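Lactococcal prophage ps3 protein 05 (Staphylococcus epidermidis ATCC 12228, PDB 3G8W) is probably a GNAT-family acetyltransferase, expected to transfer an acetyl group from acetyl-CoA to an acceptor substrate. Local coordinates at residues R100-I103 and N104-Q108. Numbering follows the deposited sequence.
Sequences RELI and NHIIQ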
loop_
_atom_site.group_PDB
_atom_site.type_symbol
_atom_site.label_atom_id
_atom_site.label_comp_id
_atom_site.label_asym_id
_atom_site.label_seq_id
_atom_site.Cartn_x
_atom_site.Cartn_y
_atom_site.Cartn_z
ATOM N N ARG B 100 -21.484 9.850 -7.662
ATOM C CA ARG B 100 -20.931 9.982 -9.006
ATOM C C ARG B 100 -20.329 11.364 -9.171
ATOM O O ARG B 100 -19.259 11.507 -9.738
ATOM C CB ARG B 100 -21.983 9.711 -10.064
ATOM C CG ARG B 100 -21.501 9.866 -11.457
ATOM C CD ARG B 100 -22.552 9.452 -12.480
ATOM N NE ARG B 100 -23.161 8.143 -12.206
ATOM C CZ ARG B 100 -22.643 6.961 -12.550
ATOM N NH1 ARG B 100 -21.494 6.883 -13.193
ATOM N NH2 ARG B 100 -23.278 5.843 -12.247
ATOM N N GLU B 101 -20.988 12.382 -8.647
ATOM C CA GLU B 101 -20.447 13.725 -8.747
ATOM C C GLU B 101 -19.179 13.862 -7.894
ATOM O O GLU B 101 -18.206 14.511 -8.295
ATOM C CB GLU B 101 -21.504 14.737 -8.342
ATOM C CG GLU B 101 -21.364 16.078 -8.994
ATOM C CD GLU B 101 -22.470 17.028 -8.547
ATOM O OE1 GLU B 101 -22.142 18.111 -7.983
ATOM O OE2 GLU B 101 -23.673 16.681 -8.747
ATOM N N LEU B 102 -19.194 13.241 -6.719
ATOM C CA LEU B 102 -18.031 13.206 -5.843
ATOM C C LEU B 102 -16.805 12.504 -6.491
ATOM O O LEU B 102 -15.706 13.074 -6.485
ATOM C CB LEU B 102 -18.417 12.500 -4.544
ATOM C CG LEU B 102 -17.796 12.760 -3.176
ATOM C CD1 LEU B 102 -17.354 11.445 -2.630
ATOM C CD2 LEU B 102 -16.643 13.716 -3.195
ATOM N N ILE B 103 -16.997 11.289 -7.047
ATOM C CA ILE B 103 -15.887 10.519 -7.646
ATOM C C ILE B 103 -15.258 11.347 -8.753
ATOM O O ILE B 103 -14.039 11.475 -8.808
ATOM C CB ILE B 103 -16.280 9.066 -8.111
ATOM C CG1 ILE B 103 -16.616 8.175 -6.911
ATOM C CG2 ILE B 103 -15.164 8.387 -8.904
ATOM C CD1 ILE B 103 -15.820 8.478 -5.654
ATOM N N ASN B 104 -16.091 11.961 -9.581
ATOM C CA ASN B 104 -15.612 12.870 -10.607
ATOM C C ASN B 104 -14.756 14.017 -10.099
ATOM O O ASN B 104 -13.730 14.310 -10.700
ATOM C CB ASN B 104 -16.755 13.394 -11.444
ATOM C CG ASN B 104 -17.028 12.530 -12.676
ATOM O OD1 ASN B 104 -17.621 13.014 -13.637
ATOM N ND2 ASN B 104 -16.598 11.267 -12.664
ATOM N N HIS B 105 -15.151 14.645 -8.995
ATOM C CA HIS B 105 -14.370 15.738 -8.415
ATOM C C HIS B 105 -13.004 15.165 -8.082
ATOM O O HIS B 105 -11.964 15.753 -8.412
ATOM C CB HIS B 105 -15.046 16.274 -7.143
ATOM C CG HIS B 105 -14.392 17.493 -6.557
ATOM N ND1 HIS B 105 -13.182 17.452 -5.892
ATOM C CD2 HIS B 105 -14.800 18.784 -6.504
ATOM C CE1 HIS B 105 -12.860 18.666 -5.479
ATOM N NE2 HIS B 105 -13.828 19.490 -5.831
ATOM N N ILE B 106 -13.012 13.987 -7.459
ATOM C CA ILE B 106 -11.780 13.378 -6.990
ATOM C C ILE B 106 -10.892 13.035 -8.169
ATOM O O ILE B 106 -9.683 13.155 -8.075
ATOM C CB ILE B 106 -12.024 12.163 -6.074
ATOM C CG1 ILE B 106 -12.740 12.600 -4.781
ATOM C CG2 ILE B 106 -10.711 11.470 -5.766
ATOM C CD1 ILE B 106 -12.936 11.466 -3.767
ATOM N N ILE B 107 -11.488 12.655 -9.290
ATOM C CA ILE B 107 -10.692 12.402 -10.481
ATOM C C ILE B 107 -10.036 13.689 -10.971
ATOM O O ILE B 107 -8.836 13.704 -11.273
ATOM C CB ILE B 107 -11.491 11.715 -11.597
ATOM C CG1 ILE B 107 -11.853 10.289 -11.165
ATOM C CG2 ILE B 107 -10.667 11.651 -12.859
ATOM C CD1 ILE B 107 -12.702 9.535 -12.162
ATOM N N GLN B 108 -10.802 14.776 -11.007
ATOM C CA GLN B 108 -10.263 16.036 -11.487
ATOM C C GLN B 108 -9.096 16.502 -10.628
ATOM O O GLN B 108 -8.111 17.018 -11.150
ATOM C CB GLN B 108 -11.337 17.120 -11.577
ATOM C CG GLN B 108 -10.985 18.266 -12.553
ATOM C CD GLN B 108 -10.687 17.763 -13.978
ATOM O OE1 GLN B 108 -11.135 16.680 -14.382
ATOM N NE2 GLN B 108 -9.927 18.546 -14.734
#
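Two successive turns of helix 96-112, the connecting helix of the beta-alpha-beta unit between strands 83-91 and 117-123 of the GNAT fold, meet here through four consecutive i to i+4 backbone bonds. Asn-104 N donates to Arg-100 O at 3.2 Å, and His-105 N to Glu-101 O at 3.1 Å. The next two are Ile-106 N to Leu-102 O at 3.0 Å and Ile-107 N to Ile-103 O at 2.9 Å. Aliphatic pairs follow the same spacing. Leu-102 CD2 lies 4.4 Å from Ile-106 CG1, a loose touch, and the methyl CG2 of Ile-103 meets CD1 of Ile-107 at 4.2 Å. Chi1 of -68° sets Ile-107 CG1 anti to its own carbonyl carbon, beside the backbone N and therefore close to the acceptor of that N, with CG1 3.4 Å from Ile-103 O. Asn-104, on the exposed side, brings CB within 3.6 Å of Arg-100 O. Leu-102 and Ile-106 pack on Phe-58 and Cys-70 of the sheet, His-105 touches Ile-7 of strand 6-9, and Ile-103 fits against Phe-132, Phe-133 and Ile-136 of helix 127-136, where Arg-100 NH1 also hydrogen-bonds Ser-135 OG.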